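PDB 5M1T: MucR Phosphodiesterase from Pseudomonas aeruginosa, which belongs to the EAL-domain family of phosphodiesterases and holds two magnesium ions close to a bound C2E ligand. Local coordinates for residues Q250-F253 / L254-G258. Sequence-based numbering, arbitrary orientation.
Sequences QQEF and LTRLG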
ATOM      1  N   GLN A 250      -1.343  -6.825  37.198  1.00 26.44           N
ATOM      2  CA  GLN A 250      -0.755  -6.654  35.856  1.00 25.83           C
ATOM      3  C   GLN A 250       0.203  -5.459  35.812  1.00 25.92           C
ATOM      4  O   GLN A 250       1.332  -5.550  35.289  1.00 25.75           O
ATOM      5  CB  GLN A 250      -1.848  -6.461  34.800  1.00 25.35           C
ATOM      6  CG  GLN A 250      -2.658  -7.722  34.494  1.00 25.99           C
ATOM      7  CD  GLN A 250      -3.976  -7.403  33.784  1.00 25.51           C
ATOM      8  OE1 GLN A 250      -4.364  -6.263  33.742  1.00 25.32           O
ATOM      9  NE2 GLN A 250      -4.631  -8.406  33.191  1.00 25.27           N
ATOM     10  N   GLN A 251      -0.258  -4.336  36.338  1.00 26.42           N
ATOM     11  CA  GLN A 251       0.551  -3.120  36.399  1.00 27.38           C
ATOM     12  C   GLN A 251       1.863  -3.382  37.107  1.00 28.47           C
ATOM     13  O   GLN A 251       2.917  -3.057  36.603  1.00 28.74           O
ATOM     14  CB  GLN A 251      -0.221  -2.024  37.144  1.00 27.69           C
ATOM     15  CG  GLN A 251       0.595  -0.775  37.379  1.00 28.07           C
ATOM     16  CD  GLN A 251      -0.174   0.326  38.061  1.00 28.80           C
ATOM     17  OE1 GLN A 251      -0.909   0.081  39.016  1.00 28.93           O
ATOM     18  NE2 GLN A 251       0.024   1.567  37.597  1.00 28.76           N
ATOM     19  N   GLU A 252       1.789  -3.971  38.286  1.00 30.88           N
ATOM     20  CA  GLU A 252       2.987  -4.277  39.086  1.00 33.07           C
ATOM     21  C   GLU A 252       3.908  -5.231  38.350  1.00 31.51           C
ATOM     22  O   GLU A 252       5.103  -5.008  38.297  1.00 31.38           O
ATOM     23  CB  GLU A 252       2.607  -4.872  40.445  1.00 35.94           C
ATOM     24  CG  GLU A 252       3.784  -5.074  41.398  1.00 39.69           C
ATOM     25  CD  GLU A 252       4.580  -6.377  41.150  1.00 43.52           C
ATOM     26  OE1 GLU A 252       4.018  -7.398  40.678  1.00 46.12           O
ATOM     27  OE2 GLU A 252       5.807  -6.410  41.439  1.00 48.57           O
ATOM     28  N   PHE A 253       3.352  -6.285  37.779  1.00 29.40           N
ATOM     29  CA  PHE A 253       4.164  -7.276  37.106  1.00 29.21           C
ATOM     30  C   PHE A 253       4.824  -6.694  35.856  1.00 28.05           C
ATOM     31  O   PHE A 253       6.012  -6.869  35.588  1.00 27.25           O
ATOM     32  CB  PHE A 253       3.285  -8.504  36.768  1.00 29.92           C
ATOM     33  CG  PHE A 253       3.879  -9.394  35.757  1.00 29.96           C
ATOM     34  CD1 PHE A 253       4.918 -10.223  36.088  1.00 30.42           C
ATOM     35  CD2 PHE A 253       3.434  -9.361  34.448  1.00 30.42           C
ATOM     36  CE1 PHE A 253       5.496 -11.044  35.129  1.00 30.76           C
ATOM     37  CE2 PHE A 253       4.002 -10.180  33.488  1.00 30.19           C
ATOM     38  CZ  PHE A 253       5.023 -11.030  33.832  1.00 30.34           C
ATOM     39  N   LEU A 254       4.046  -5.954  35.092  1.00 27.82           N
ATOM     40  CA  LEU A 254       4.582  -5.378  33.854  1.00 26.71           C
ATOM     41  C   LEU A 254       5.654  -4.365  34.161  1.00 25.95           C
ATOM     42  O   LEU A 254       6.620  -4.227  33.425  1.00 24.38           O
ATOM     43  CB  LEU A 254       3.447  -4.759  33.045  1.00 25.92           C
ATOM     44  CG  LEU A 254       2.505  -5.827  32.501  1.00 26.04           C
ATOM     45  CD1 LEU A 254       1.186  -5.218  32.070  1.00 26.06           C
ATOM     46  CD2 LEU A 254       3.139  -6.603  31.353  1.00 26.18           C
ATOM     47  N   THR A 255       5.474  -3.640  35.265  1.00 26.64           N
ATOM     48  CA  THR A 255       6.463  -2.655  35.674  1.00 27.14           C
ATOM     49  C   THR A 255       7.777  -3.345  36.066  1.00 27.21           C
ATOM     50  O   THR A 255       8.870  -2.949  35.620  1.00 26.48           O
ATOM     51  CB  THR A 255       5.896  -1.749  36.787  1.00 28.08           C
ATOM     52  OG1 THR A 255       4.824  -0.953  36.224  1.00 28.61           O
ATOM     53  CG2 THR A 255       6.976  -0.798  37.362  1.00 28.29           C
ATOM     54  N   ARG A 256       7.667  -4.398  36.870  1.00 27.87           N
ATOM     55  CA  ARG A 256       8.831  -5.141  37.316  1.00 29.14           C
ATOM     56  C   ARG A 256       9.592  -5.760  36.153  1.00 28.21           C
ATOM     57  O   ARG A 256      10.816  -5.862  36.208  1.00 27.77           O
ATOM     58  CB  ARG A 256       8.445  -6.218  38.340  1.00 31.01           C
ATOM     59  CG  ARG A 256       9.647  -6.984  38.873  1.00 32.53           C
ATOM     60  CD  ARG A 256       9.360  -7.789  40.122  1.00 34.42           C
ATOM     61  NE  ARG A 256       7.996  -8.324  40.202  1.00 35.27           N
ATOM     62  CZ  ARG A 256       7.585  -9.498  39.723  1.00 35.94           C
ATOM     63  NH1 ARG A 256       8.395 -10.305  39.040  1.00 35.59           N
ATOM     64  NH2 ARG A 256       6.316  -9.847  39.891  1.00 37.79           N
ATOM     65  N   LEU A 257       8.877  -6.154  35.100  1.00 28.16           N
ATOM     66  CA  LEU A 257       9.522  -6.686  33.899  1.00 28.30           C
ATOM     67  C   LEU A 257      10.352  -5.640  33.189  1.00 28.12           C
ATOM     68  O   LEU A 257      11.298  -5.948  32.494  1.00 28.21           O
ATOM     69  CB  LEU A 257       8.486  -7.188  32.894  1.00 28.40           C
ATOM     70  CG  LEU A 257       7.819  -8.539  33.095  1.00 28.41           C
ATOM     71  CD1 LEU A 257       7.227  -8.951  31.749  1.00 27.78           C
ATOM     72  CD2 LEU A 257       8.802  -9.572  33.618  1.00 28.61           C
ATOM     73  N   GLY A 258       9.947  -4.393  33.318  1.00 28.48           N
ATOM     74  CA  GLY A 258      10.674  -3.315  32.711  1.00 28.77           C
ATOM     75  C   GLY A 258       9.983  -2.741  31.495  1.00 28.72           C
ATOM     76  O   GLY A 258      10.647  -2.187  30.658  1.00 29.15           O
TER
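Glu252 and Arg256, one helical turn apart, form a salt bridge on an exposed side of the helix. OE2 of Glu252 accepts from NE of Arg256 at 3.2 Å, with a nearly straight N-H...O angle of 174°. OE2 is met on its syn side and lies at the guanidinium edge, in its plane. A second, weak bond runs from Arg256 NH2 to Glu252 OE1 at 3.4 Å. The carboxylate and guanidinium planes are nearly coplanar, and the pairing is two-pronged but uneven, with NE-OE2 the stronger bond. A bend at chi2 (-82°) turns the Glu252 carboxylate toward Arg256.

Apolar packing is centred on Phe253. CG of Leu257 sits over one face of the ring, 4.1 Å from its centroid, in a CH-pi contact offset toward the rim. CD1 of Leu257 reaches Phe253 CZ at 3.7 Å. The Arg256 guanidinium is turned steeply to the ring, with NH2 at the ring edge.

Both segments belong to helix 248-257, which connects strands 239-243 and 261-263 in a beta-alpha-beta unit of the EAL barrel. Leu254 is buried, packing on Val226 of helix 220-236 and on Leu262 of strand 261-263.

Backbone bonds of the i to i+4 kind join the segments, among them Leu257 N to Phe253 O at 3.0 Å. The carbonyl of Gln251 takes two donors, Thr255 N and Thr255 OG1, each at 2.9 Å from Gln251 O. They approach from opposite faces of the carbonyl plane. OG1 lies beside its own backbone N (chi1 -67°), which turns the hydroxyl back toward this carbonyl. NE2 of the Gln251 side chain donates to Pro57 O.

Gly258 follows the helix as the first residue to leave helical angles, with positive phi in a Schellman motif. Its N makes weak bonds to Leu254 O and Thr255 O.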